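Stage III sporulation protein AH (Bacillus subtilis, PDB 3TUF) forms with SpoIIQ an intercellular channel between mother cell and forespore, taking part in forespore engulfment and in the signalling that activates sigma-G in the forespore. Local coordinates at the interface of chains A and B and the interface of chains C and A. Numbering follows the deposited sequence. Chains: chain A/B, Stage III sporulation protein AH; chain C, Stage II sporulation protein Q.

Contact 1: the interface of chains A and B. Residues chain A 104, 107-108, 121, 124-125; chain B 104, 107-108, 121, 124-125.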
loop_
_atom_site.group_PDB
_atom_site.type_symbol
_atom_site.label_atom_id
_atom_site.label_comp_id
_atom_site.label_asym_id
_atom_site.label_seq_id
_atom_site.Cartn_x
_atom_site.Cartn_y
_atom_site.Cartn_z
ATOM N N ASN A 104 -2.845 -0.835 16.926
ATOM C CA ASN A 104 -3.787 -1.876 17.238
ATOM C C ASN A 104 -3.674 -2.326 18.689
ATOM O O ASN A 104 -4.673 -2.693 19.320
ATOM C CB ASN A 104 -3.574 -3.062 16.327
ATOM C CG ASN A 104 -4.712 -4.070 16.405
ATOM O OD1 ASN A 104 -5.788 -3.834 16.988
ATOM N ND2 ASN A 104 -4.479 -5.207 15.803
ATOM N N VAL A 107 -5.452 0.278 21.050
ATOM C CA VAL A 107 -6.888 0.202 20.808
ATOM C C VAL A 107 -7.445 -1.045 21.466
ATOM O O VAL A 107 -8.526 -1.015 22.061
ATOM C CB VAL A 107 -7.170 0.195 19.305
ATOM C CG1 VAL A 107 -8.546 -0.381 18.985
ATOM C CG2 VAL A 107 -7.081 1.577 18.782
ATOM N N SER A 108 -6.682 -2.132 21.406
ATOM C CA SER A 108 -7.166 -3.388 21.904
ATOM C C SER A 108 -6.923 -3.573 23.404
ATOM O O SER A 108 -7.246 -4.623 23.946
ATOM C CB SER A 108 -6.522 -4.520 21.105
ATOM O OG SER A 108 -6.760 -4.350 19.710
ATOM N N TYR A 121 -7.039 4.930 17.381
ATOM C CA TYR A 121 -7.907 4.569 16.255
ATOM C C TYR A 121 -7.860 5.562 15.062
ATOM O O TYR A 121 -7.787 5.147 13.892
ATOM C CB TYR A 121 -9.335 4.322 16.725
ATOM C CG TYR A 121 -10.231 3.881 15.615
ATOM C CD1 TYR A 121 -10.220 2.572 15.181
ATOM C CD2 TYR A 121 -11.069 4.787 14.976
ATOM C CE1 TYR A 121 -11.047 2.162 14.136
ATOM C CE2 TYR A 121 -11.893 4.398 13.935
ATOM C CZ TYR A 121 -11.882 3.090 13.519
ATOM O OH TYR A 121 -12.698 2.701 12.489
ATOM N N MET A 124 -4.679 5.263 13.225
ATOM C CA MET A 124 -4.752 4.038 12.452
ATOM C C MET A 124 -5.483 4.292 11.117
ATOM O O MET A 124 -4.921 4.062 9.994
ATOM C CB MET A 124 -5.481 2.982 13.279
ATOM C CG MET A 124 -5.154 1.540 12.954
ATOM S SD MET A 124 -6.103 0.408 14.002
ATOM C CE MET A 124 -5.689 1.008 15.628
ATOM N N THR A 125 -6.716 4.783 11.205
ATOM C CA THR A 125 -7.424 5.012 9.959
ATOM C C THR A 125 -6.722 6.057 9.030
ATOM O O THR A 125 -6.761 5.895 7.772
ATOM C CB THR A 125 -8.949 5.239 10.149
ATOM O OG1 THR A 125 -9.169 6.281 11.085
ATOM C CG2 THR A 125 -9.620 3.988 10.710
ATOM N N ASN B 104 -14.949 1.448 8.349
ATOM C CA ASN B 104 -14.901 2.520 9.307
ATOM C C ASN B 104 -16.294 3.014 9.675
ATOM O O ASN B 104 -16.542 3.424 10.816
ATOM C CB ASN B 104 -14.088 3.670 8.762
ATOM C CG ASN B 104 -13.754 4.706 9.827
ATOM O OD1 ASN B 104 -13.945 4.514 11.042
ATOM N ND2 ASN B 104 -13.240 5.818 9.368
ATOM N N VAL B 107 -17.975 0.529 12.228
ATOM C CA VAL B 107 -17.261 0.629 13.495
ATOM C C VAL B 107 -17.664 1.910 14.201
ATOM O O VAL B 107 -17.859 1.924 15.419
ATOM C CB VAL B 107 -15.751 0.594 13.255
ATOM C CG1 VAL B 107 -14.972 1.191 14.423
ATOM C CG2 VAL B 107 -15.321 -0.805 13.040
ATOM N N SER B 108 -17.840 2.976 13.427
ATOM C CA SER B 108 -18.117 4.259 14.010
ATOM C C SER B 108 -19.606 4.486 14.280
ATOM O O SER B 108 -19.983 5.561 14.732
ATOM C CB SER B 108 -17.556 5.349 13.097
ATOM O OG SER B 108 -16.166 5.139 12.858
ATOM N N TYR B 121 -14.093 -4.202 12.637
ATOM C CA TYR B 121 -12.732 -3.858 13.063
ATOM C C TYR B 121 -11.648 -4.890 12.649
ATOM O O TYR B 121 -10.562 -4.515 12.173
ATOM C CB TYR B 121 -12.687 -3.564 14.557
ATOM C CG TYR B 121 -11.330 -3.138 15.011
ATOM C CD1 TYR B 121 -10.895 -1.844 14.813
ATOM C CD2 TYR B 121 -10.466 -4.045 15.614
ATOM C CE1 TYR B 121 -9.624 -1.450 15.226
ATOM C CE2 TYR B 121 -9.200 -3.671 16.027
ATOM C CZ TYR B 121 -8.782 -2.378 15.834
ATOM O OH TYR B 121 -7.529 -2.005 16.242
ATOM N N MET B 124 -10.986 -4.723 9.027
ATOM C CA MET B 124 -10.206 -3.522 8.796
ATOM C C MET B 124 -8.709 -3.803 9.042
ATOM O O MET B 124 -7.836 -3.622 8.128
ATOM C CB MET B 124 -10.715 -2.425 9.726
ATOM C CG MET B 124 -10.486 -1.001 9.262
ATOM S SD MET B 124 -11.126 0.186 10.471
ATOM C CE MET B 124 -12.809 -0.370 10.649
ATOM N N THR B 125 -8.387 -4.263 10.248
ATOM C CA THR B 125 -6.980 -4.516 10.502
ATOM C C THR B 125 -6.367 -5.606 9.563
ATOM O O THR B 125 -5.166 -5.485 9.171
ATOM C CB THR B 125 -6.650 -4.702 12.008
ATOM O OG1 THR B 125 -7.480 -5.708 12.565
ATOM C CG2 THR B 125 -6.922 -3.418 12.788
#

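Contact 2: the interface of chains C and A. Residues chain C 58, 67, 71, 78-80; chain A 169, 172-173, 176-177, 188-191.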
loop_
_atom_site.group_PDB
_atom_site.type_symbol
_atom_site.label_atom_id
_atom_site.label_comp_id
_atom_site.label_asym_id
_atom_site.label_seq_id
_atom_site.Cartn_x
_atom_site.Cartn_y
_atom_site.Cartn_z
ATOM N N TYR C 58 2.646 29.492 -3.366
ATOM C CA TYR C 58 2.079 28.576 -4.355
ATOM C C TYR C 58 0.557 28.450 -4.244
ATOM O O TYR C 58 0.032 28.140 -3.175
ATOM C CB TYR C 58 2.728 27.194 -4.236
ATOM C CG TYR C 58 2.404 26.264 -5.383
ATOM C CD1 TYR C 58 1.308 25.415 -5.326
ATOM C CD2 TYR C 58 3.196 26.236 -6.524
ATOM C CE1 TYR C 58 1.008 24.563 -6.372
ATOM C CE2 TYR C 58 2.904 25.387 -7.575
ATOM C CZ TYR C 58 1.809 24.553 -7.494
ATOM O OH TYR C 58 1.514 23.707 -8.537
ATOM N N LYS C 67 2.306 28.768 -11.277
ATOM C CA LYS C 67 2.685 27.634 -10.416
ATOM C C LYS C 67 4.161 27.355 -10.560
ATOM O O LYS C 67 4.843 27.181 -9.553
ATOM C CB LYS C 67 1.863 26.432 -10.740
ATOM C CG LYS C 67 0.504 26.626 -10.180
ATOM C CD LYS C 67 -0.272 25.302 -10.285
ATOM C CE LYS C 67 -0.618 24.981 -11.742
ATOM N NZ LYS C 67 -1.524 23.758 -11.738
ATOM N N LEU C 71 7.668 27.917 -7.354
ATOM C CA LEU C 71 8.390 26.748 -6.882
ATOM C C LEU C 71 9.710 27.137 -6.250
ATOM O O LEU C 71 10.430 28.020 -6.770
ATOM C CB LEU C 71 8.638 25.740 -8.003
ATOM C CG LEU C 71 7.453 24.896 -8.486
ATOM C CD1 LEU C 71 7.954 23.961 -9.579
ATOM C CD2 LEU C 71 6.697 24.079 -7.386
ATOM N N TYR C 78 12.349 20.167 -6.058
ATOM C CA TYR C 78 11.417 21.278 -6.071
ATOM C C TYR C 78 10.437 21.212 -4.895
ATOM O O TYR C 78 9.978 20.140 -4.501
ATOM C CB TYR C 78 10.621 21.206 -7.348
ATOM C CG TYR C 78 11.508 21.175 -8.562
ATOM C CD1 TYR C 78 11.690 22.319 -9.336
ATOM C CD2 TYR C 78 12.176 20.017 -8.935
ATOM C CE1 TYR C 78 12.511 22.302 -10.475
ATOM C CE2 TYR C 78 12.973 19.982 -10.047
ATOM C CZ TYR C 78 13.155 21.137 -10.816
ATOM O OH TYR C 78 13.972 21.135 -11.946
ATOM N N SER C 79 10.085 22.343 -4.331
ATOM C CA SER C 79 9.218 22.303 -3.194
ATOM C C SER C 79 8.246 23.477 -3.448
ATOM O O SER C 79 8.471 24.276 -4.395
ATOM C CB SER C 79 10.081 22.391 -1.931
ATOM O OG SER C 79 9.505 23.199 -0.916
ATOM N N LEU C 80 7.128 23.536 -2.711
ATOM C CA LEU C 80 6.070 24.530 -2.984
ATOM C C LEU C 80 6.493 25.803 -2.272
ATOM O O LEU C 80 7.059 25.694 -1.195
ATOM C CB LEU C 80 4.779 24.098 -2.327
ATOM C CG LEU C 80 4.084 22.817 -2.841
ATOM C CD1 LEU C 80 2.711 22.794 -2.213
ATOM C CD2 LEU C 80 4.015 22.754 -4.340
ATOM N N LYS A 169 11.087 22.687 -13.992
ATOM C CA LYS A 169 9.939 23.287 -13.317
ATOM C C LYS A 169 8.607 22.807 -13.932
ATOM O O LYS A 169 7.617 22.558 -13.204
ATOM C CB LYS A 169 10.025 24.793 -13.422
ATOM C CG LYS A 169 11.215 25.414 -12.749
ATOM C CD LYS A 169 10.736 26.621 -11.915
ATOM C CE LYS A 169 11.871 27.497 -11.355
ATOM N NZ LYS A 169 11.881 28.770 -12.121
ATOM N N ALA A 172 7.942 19.143 -12.745
ATOM C CA ALA A 172 7.695 19.037 -11.311
ATOM C C ALA A 172 6.316 19.485 -10.992
ATOM O O ALA A 172 5.636 18.977 -10.091
ATOM C CB ALA A 172 8.602 19.881 -10.618
ATOM N N THR A 173 5.912 20.495 -11.738
ATOM C CA THR A 173 4.610 21.079 -11.499
ATOM C C THR A 173 3.501 20.093 -12.016
ATOM O O THR A 173 2.399 19.916 -11.398
ATOM C CB THR A 173 4.618 22.480 -12.063
ATOM O OG1 THR A 173 3.614 23.258 -11.400
ATOM C CG2 THR A 173 4.415 22.457 -13.568
ATOM N N ILE A 176 3.240 17.725 -9.134
ATOM C CA ILE A 176 2.533 18.333 -7.999
ATOM C C ILE A 176 1.058 18.489 -8.314
ATOM O O ILE A 176 0.203 18.460 -7.426
ATOM C CB ILE A 176 3.161 19.684 -7.565
ATOM C CG1 ILE A 176 4.513 19.447 -6.941
ATOM C CG2 ILE A 176 2.254 20.412 -6.549
ATOM C CD1 ILE A 176 5.332 20.783 -6.845
ATOM N N ASP A 177 0.746 18.616 -9.598
ATOM C CA ASP A 177 -0.706 18.688 -9.963
ATOM C C ASP A 177 -1.511 17.426 -9.590
ATOM O O ASP A 177 -2.703 17.542 -9.217
ATOM C CB ASP A 177 -0.910 19.162 -11.402
ATOM C CG ASP A 177 -0.511 20.634 -11.572
ATOM O OD1 ASP A 177 -0.408 21.360 -10.499
ATOM O OD2 ASP A 177 -0.289 21.040 -12.755
ATOM N N ASP A 188 3.515 20.846 2.865
ATOM C CA ASP A 188 4.473 21.190 1.817
ATOM C C ASP A 188 4.548 19.912 0.995
ATOM O O ASP A 188 4.073 18.857 1.446
ATOM C CB ASP A 188 5.848 21.694 2.390
ATOM C CG ASP A 188 6.845 22.168 1.268
ATOM O OD1 ASP A 188 6.425 22.481 0.104
ATOM O OD2 ASP A 188 8.080 22.210 1.536
ATOM N N VAL A 189 5.097 20.023 -0.205
ATOM C CA VAL A 189 5.202 18.931 -1.117
ATOM C C VAL A 189 6.565 19.078 -1.776
ATOM O O VAL A 189 6.890 20.123 -2.310
ATOM C CB VAL A 189 4.112 19.074 -2.218
ATOM C CG1 VAL A 189 4.366 18.104 -3.347
ATOM C CG2 VAL A 189 2.680 18.876 -1.683
ATOM N N ALA A 190 7.379 18.033 -1.766
ATOM C CA ALA A 190 8.670 18.147 -2.409
ATOM C C ALA A 190 8.819 17.043 -3.437
ATOM O O ALA A 190 8.270 15.942 -3.254
ATOM C CB ALA A 190 9.774 18.087 -1.340
ATOM N N VAL A 191 9.509 17.316 -4.533
ATOM C CA VAL A 191 9.606 16.342 -5.594
ATOM C C VAL A 191 11.021 16.318 -6.014
ATOM O O VAL A 191 11.538 17.351 -6.482
ATOM C CB VAL A 191 8.844 16.813 -6.802
ATOM C CG1 VAL A 191 8.955 15.806 -7.973
ATOM C CG2 VAL A 191 7.425 17.010 -6.391
#

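Contact 3: the interface of chains A and B. Residues chain A 89, 93, 100, 131, 134-135; chain B 132, 135-136, 139.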
loop_
_atom_site.group_PDB
_atom_site.type_symbol
_atom_site.label_atom_id
_atom_site.label_comp_id
_atom_site.label_asym_id
_atom_site.label_seq_id
_atom_site.Cartn_x
_atom_site.Cartn_y
_atom_site.Cartn_z
ATOM N N ARG A 89 11.427 1.350 0.325
ATOM C CA ARG A 89 10.116 0.733 0.401
ATOM C C ARG A 89 10.115 -0.336 1.517
ATOM O O ARG A 89 9.253 -0.339 2.454
ATOM C CB ARG A 89 9.734 0.156 -0.949
ATOM C CG ARG A 89 9.299 1.191 -2.005
ATOM C CD ARG A 89 8.202 0.612 -2.891
ATOM N NE ARG A 89 7.818 1.537 -3.968
ATOM C CZ ARG A 89 8.532 1.722 -5.088
ATOM N NH1 ARG A 89 9.666 1.045 -5.334
ATOM N NH2 ARG A 89 8.099 2.577 -5.989
ATOM N N GLU A 93 7.859 -0.052 4.851
ATOM C CA GLU A 93 6.947 -1.134 5.198
ATOM C C GLU A 93 7.216 -1.578 6.627
ATOM O O GLU A 93 6.389 -1.373 7.516
ATOM C CB GLU A 93 7.118 -2.311 4.236
ATOM C CG GLU A 93 5.955 -2.501 3.276
ATOM C CD GLU A 93 5.091 -1.261 3.155
ATOM O OE1 GLU A 93 4.101 -1.149 3.908
ATOM O OE2 GLU A 93 5.402 -0.400 2.307
ATOM N N ARG A 100 1.307 -0.022 12.805
ATOM C CA ARG A 100 -0.061 -0.559 12.876
ATOM C C ARG A 100 -0.210 -1.423 14.080
ATOM O O ARG A 100 -1.208 -1.349 14.789
ATOM C CB ARG A 100 -0.402 -1.425 11.679
ATOM C CG ARG A 100 -0.454 -0.680 10.382
ATOM C CD ARG A 100 -0.970 -1.569 9.251
ATOM N NE ARG A 100 0.019 -2.519 8.684
ATOM C CZ ARG A 100 0.968 -2.199 7.790
ATOM N NH1 ARG A 100 1.098 -0.935 7.348
ATOM N NH2 ARG A 100 1.782 -3.145 7.343
ATOM N N GLU A 131 -1.459 5.518 3.373
ATOM C CA GLU A 131 -1.071 4.355 2.548
ATOM C C GLU A 131 -1.720 4.427 1.162
ATOM O O GLU A 131 -1.032 4.272 0.137
ATOM C CB GLU A 131 -1.456 2.982 3.187
ATOM C CG GLU A 131 -0.840 2.559 4.574
ATOM C CD GLU A 131 0.636 2.080 4.485
ATOM O OE1 GLU A 131 1.194 2.076 3.345
ATOM O OE2 GLU A 131 1.230 1.703 5.557
ATOM N N GLU A 134 -0.387 7.354 -1.052
ATOM C CA GLU A 134 0.895 7.081 -1.668
ATOM C C GLU A 134 0.859 6.108 -2.851
ATOM O O GLU A 134 1.500 6.380 -3.880
ATOM C CB GLU A 134 1.810 6.508 -0.632
ATOM C CG GLU A 134 1.738 7.261 0.636
ATOM C CD GLU A 134 2.741 6.738 1.613
ATOM O OE1 GLU A 134 3.178 5.578 1.413
ATOM O OE2 GLU A 134 3.102 7.488 2.549
ATOM N N LYS A 135 0.152 4.967 -2.685
ATOM C CA LYS A 135 -0.015 3.967 -3.756
ATOM C C LYS A 135 -0.683 4.666 -4.966
ATOM O O LYS A 135 -0.185 4.603 -6.123
ATOM C CB LYS A 135 -0.834 2.707 -3.295
ATOM C CG LYS A 135 -0.187 1.830 -2.132
ATOM C CD LYS A 135 -1.083 0.635 -1.536
ATOM C CE LYS A 135 -1.230 -0.544 -2.524
ATOM N NZ LYS A 135 -1.693 -1.941 -2.016
ATOM N N GLY B 132 -0.160 -4.535 3.402
ATOM C CA GLY B 132 1.278 -4.612 3.703
ATOM C C GLY B 132 1.964 -5.788 3.009
ATOM O O GLY B 132 3.088 -5.647 2.447
ATOM N N LYS B 135 2.362 -5.054 -0.886
ATOM C CA LYS B 135 3.449 -4.085 -1.122
ATOM C C LYS B 135 4.797 -4.808 -0.878
ATOM O O LYS B 135 5.720 -4.793 -1.738
ATOM C CB LYS B 135 3.320 -2.793 -0.237
ATOM C CG LYS B 135 2.027 -1.893 -0.483
ATOM C CD LYS B 135 1.797 -0.659 0.523
ATOM C CE LYS B 135 2.802 0.490 0.290
ATOM N NZ LYS B 135 2.513 1.913 0.852
ATOM N N GLN B 136 4.935 -5.472 0.259
ATOM C CA GLN B 136 6.245 -6.089 0.499
ATOM C C GLN B 136 6.601 -7.197 -0.557
ATOM O O GLN B 136 7.782 -7.313 -1.077
ATOM C CB GLN B 136 6.330 -6.622 1.925
ATOM C CG GLN B 136 7.746 -6.855 2.406
ATOM C CD GLN B 136 7.792 -7.974 3.408
ATOM O OE1 GLN B 136 7.545 -9.157 3.084
ATOM N NE2 GLN B 136 8.083 -7.615 4.646
ATOM N N THR B 139 7.659 -5.535 -3.760
ATOM C CA THR B 139 9.034 -5.059 -3.598
ATOM C C THR B 139 10.059 -6.214 -3.685
ATOM O O THR B 139 11.045 -6.105 -4.452
ATOM C CB THR B 139 9.266 -4.293 -2.280
ATOM O OG1 THR B 139 8.327 -3.204 -2.122
ATOM C CG2 THR B 139 10.654 -3.715 -2.312
HETATM O O HOH W 1 4.589 4.118 -0.450
#

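Contact 4: the interface of chains C and A. Residues chain C 75-78; chain A 167, 191-193.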
loop_
_atom_site.group_PDB
_atom_site.type_symbol
_atom_site.label_atom_id
_atom_site.label_comp_id
_atom_site.label_asym_id
_atom_site.label_seq_id
_atom_site.Cartn_x
_atom_site.Cartn_y
_atom_site.Cartn_z
ATOM N N ASN C 75 18.086 21.474 -5.685
ATOM C CA ASN C 75 19.127 20.916 -6.530
ATOM C C ASN C 75 18.365 20.261 -7.657
ATOM O O ASN C 75 18.137 20.875 -8.683
ATOM C CB ASN C 75 20.129 19.965 -5.901
ATOM C CG ASN C 75 20.918 20.615 -4.798
ATOM O OD1 ASN C 75 21.985 21.163 -5.023
ATOM N ND2 ASN C 75 20.389 20.567 -3.596
ATOM N N ASN C 76 17.965 19.015 -7.463
ATOM C CA ASN C 76 16.920 18.427 -8.296
ATOM C C ASN C 76 15.759 18.132 -7.404
ATOM O O ASN C 76 15.011 17.144 -7.609
ATOM C CB ASN C 76 17.393 17.183 -9.016
ATOM C CG ASN C 76 18.859 17.149 -9.114
ATOM O OD1 ASN C 76 19.513 16.926 -8.107
ATOM N ND2 ASN C 76 19.413 17.433 -10.304
ATOM N N THR C 77 15.628 18.996 -6.403
ATOM C CA THR C 77 14.463 19.024 -5.577
ATOM C C THR C 77 13.680 20.311 -5.864
ATOM O O THR C 77 14.306 21.413 -5.971
ATOM C CB THR C 77 14.851 18.793 -4.124
ATOM O OG1 THR C 77 14.979 17.375 -3.938
ATOM C CG2 THR C 77 13.811 19.295 -3.129
ATOM N N TYR C 78 12.349 20.167 -6.058
ATOM C CA TYR C 78 11.417 21.278 -6.071
ATOM C C TYR C 78 10.437 21.212 -4.895
ATOM O O TYR C 78 9.978 20.140 -4.501
ATOM C CB TYR C 78 10.621 21.206 -7.348
ATOM C CG TYR C 78 11.508 21.175 -8.562
ATOM C CD1 TYR C 78 11.690 22.319 -9.336
ATOM C CD2 TYR C 78 12.176 20.017 -8.935
ATOM C CE1 TYR C 78 12.511 22.302 -10.475
ATOM C CE2 TYR C 78 12.973 19.982 -10.047
ATOM C CZ TYR C 78 13.155 21.137 -10.816
ATOM O OH TYR C 78 13.972 21.135 -11.946
ATOM N N HIS A 167 15.032 16.827 -15.414
ATOM C CA HIS A 167 14.071 17.419 -14.487
ATOM C C HIS A 167 13.841 18.871 -14.911
ATOM O O HIS A 167 14.724 19.493 -15.509
ATOM C CB HIS A 167 14.586 17.345 -13.044
ATOM C CG HIS A 167 15.872 18.096 -12.800
ATOM N ND1 HIS A 167 17.048 17.819 -13.470
ATOM C CD2 HIS A 167 16.165 19.098 -11.934
ATOM C CE1 HIS A 167 17.998 18.634 -13.049
ATOM N NE2 HIS A 167 17.489 19.420 -12.116
ATOM N N VAL A 191 9.509 17.316 -4.533
ATOM C CA VAL A 191 9.606 16.342 -5.594
ATOM C C VAL A 191 11.021 16.318 -6.014
ATOM O O VAL A 191 11.538 17.351 -6.482
ATOM C CB VAL A 191 8.844 16.813 -6.802
ATOM C CG1 VAL A 191 8.955 15.806 -7.973
ATOM C CG2 VAL A 191 7.425 17.010 -6.391
ATOM N N THR A 192 11.665 15.157 -5.871
ATOM C CA THR A 192 13.069 15.007 -6.242
ATOM C C THR A 192 13.176 14.106 -7.441
ATOM O O THR A 192 12.501 13.093 -7.488
ATOM C CB THR A 192 13.786 14.312 -5.106
ATOM O OG1 THR A 192 13.464 15.000 -3.888
ATOM C CG2 THR A 192 15.295 14.281 -5.331
ATOM N N PHE A 193 14.037 14.467 -8.391
ATOM C CA PHE A 193 14.288 13.663 -9.600
ATOM C C PHE A 193 15.662 13.007 -9.527
ATOM O O PHE A 193 16.682 13.687 -9.608
ATOM C CB PHE A 193 14.231 14.535 -10.856
ATOM C CG PHE A 193 12.895 15.210 -11.072
ATOM C CD1 PHE A 193 12.434 16.203 -10.194
ATOM C CD2 PHE A 193 12.105 14.863 -12.126
ATOM C CE1 PHE A 193 11.171 16.818 -10.369
ATOM C CE2 PHE A 193 10.866 15.473 -12.304
ATOM C CZ PHE A 193 10.406 16.457 -11.425
#

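Contact 1: the interface of chains A and B
With CG anti to the backbone N (chi1 -177°), A:Tyr121 swings its ring away from its own helix and past the two-fold axis, alongside its twin, while B:Asn104, also anti (chi1 -168°), offers its side-chain carbonyl to the arriving phenol. The tyrosine hydroxyl OH donates to B:Asn104 OD1 at 2.6 Å. The amide oxygen lies at the edge of the ring and in its plane, but the hydroxyl stands above the amide's own plane, so the bond is short without following a lone pair. B:Tyr121 makes the same bond to A:Asn104, and the two crossings illustrate how a two-fold pairing, as in this assembly, can use one polar pair twice. Between them the two rings meet tip to tip, CE1 of A:Tyr121 lying 4.0 Å from CE1 of B:Tyr121. Each phenol also runs into the end of a valine: CG1 of B:Val107 touches CZ of A:Tyr121 at 3.7 Å. A:Met124 crosses B:Tyr121 at about a right angle; its anti CG and extended chi2 carry SD to within 4.1 Å of B:Thr125 CG2, and the bend at chi3 turns CE towards B:Tyr121 OH, 3.6 Å away. Behind the asparagine, the hydroxyl OG of B:Ser108 donates to the backbone O of B:Asn104 at 2.7 Å, tying down the helix end. The site joins helix 84-107, near its C-terminal end, to helix 114-143 of the other subunit, towards the hairpin turns of a four-helix arrangement.

Contact 2: the interface of chains C and A
Tightest packing occurs where C:Leu80 and C:Leu71 converge on A:Ile176, each meeting it tip to tip. The methyl CD1 of A:Ile176 lies 3.4 Å from CD2 of C:Leu80, closer than ordinary van der Waals contact, and 3.6 Å from CD2 of C:Leu71. C:Leu80 CD2 also sits over the centre of the C:Tyr58 ring, so the tyrosine backs the leucine that meets A:Ile176. Alongside, A:Ala172 sets its CB 3.8 Å above one face of the C:Tyr78 ring, towards the rim. The backbones of C:Tyr78 and A:Val191 pair as an antiparallel bridge, with C:Tyr78 N donating to A:Val191 O at 3.0 Å, almost straight (172° at H). Firmly held too is the carboxylate of A:Asp188, which receives C:Ser79 OG on OD2 at 3.0 Å and C:Leu80 N on OD1 at 3.1 Å, both on syn lone pairs; A:Val189 N reaches OD1 from above the carboxylate plane. The opposite end is looser: C:Lys67 meets A:Asp177 tip to tip in a salt bridge, NZ to OD1 2.9 Å, whose hydrogen-bond geometry is weak, and C:Tyr58 OH stands 3.6 Å from A:Thr173 OG1. The site docks SpoIIQ onto a helix and strand of SpoIIIAH, pairing the two proteins that together form the intercellular channel.

Contact 3: the interface of chains A and B
Two lysine chains form the apolar centre: A:Lys135 and B:Lys135 reach toward each other across the two-fold axis, and their CD methylenes touch at 3.8 Å. Each chain is bent at chi3 (72°), which lets the aliphatic parts meet while the two ammonium groups diverge to 6.4 Å between NZ atoms. One step outward, A:Glu93 crosses B:Lys135 at about a right angle, its carboxylate carbon CD lying against the lysine CE at 4.1 Å. The polar rim is acidic. B:Lys135 NZ donates to A:Glu131 OE1 at 2.8 Å, approaching nearly along the C-O axis of the carboxylate, and this is also a salt bridge. More distant ion pairs link the ammonium to A:Glu93 OE2 at 4.0 Å and to A:Glu134 OE1; a water 2.8 Å from A:Glu134 OE1 also meets B:Lys135 NZ, at 3.3 Å. Such an acidic surround would be expected to keep the lysine charged and to offset repulsion between the like pair. Within chain A, A:Arg100 NH1 forms a salt bridge with A:Glu131 OE2 at 3.2 Å, steadying the glutamate from its other oxygen. Repeated with the chains exchanged, the network gives this helical SpoIIIAH pairing a polar fastening; the structure alone does not show whether the full-length protein pairs so.

Contact 4: the interface of chains C and A
Backbone hydrogen bonding sets the register here: beyond the bridge at C:Tyr78, A:Phe193 N donates to C:Asn76 O at 3.0 Å, nearly along the C=O axis and fairly straight (160° at H). Among side chains, the two threonines between these bonds cross obliquely and share a hydrogen bond of 2.8 Å between C:Thr77 OG1 and A:Thr192 OG1, its direction undecided. Both hydroxyls are placed alike, anti to the carbonyl carbon, so that they meet on one side of the paired strands. Aromatic contacts occupy the opposite side. The rings of C:Tyr78 and A:Phe193 stand edge-to-face, their planes 78° apart, with CD2 of the tyrosine 3.6 Å from CE1 of the phenylalanine. A:His167 crosses the tyrosine at about a right angle and presents its CD2 edge, 3.8 Å from C:Tyr78 CZ. Van der Waals packing completes the group: C:Asn76 lays its CB over one face of the imidazole, towards the rim, 3.7 Å from A:His167 CD2. The histidine backbone places CB over a face of the A:Phe193 ring, and chi1 (62°, the crowded position) turns the imidazole towards SpoIIQ. In the fold, strand 77-80 of SpoIIQ, with the loop preceding it, runs antiparallel to strand 188-194 of SpoIIIAH, while A:His167 comes from the loop just before helix 169-177.

Contacts 2 and 4 are neighbouring parts of one heteromeric interface: the centres of their C-alpha atoms lie about 9 Å apart, and they share C:Tyr78 and A:Val191 on the paired strands. Contacts 1 and 3, about 18 Å apart between such centres, both use helices 84-107 and 114-143 and are spaced along the SpoIIIAH dimer. Between the two interfaces the separation is larger, about 34 Å from contact 1 to contact 2 and 24 Å from contact 3 to contact 2. SpoIIIAH thus engages its own copy and SpoIIQ through different elements, so both can be held at once, as in the deposited two-plus-two assembly.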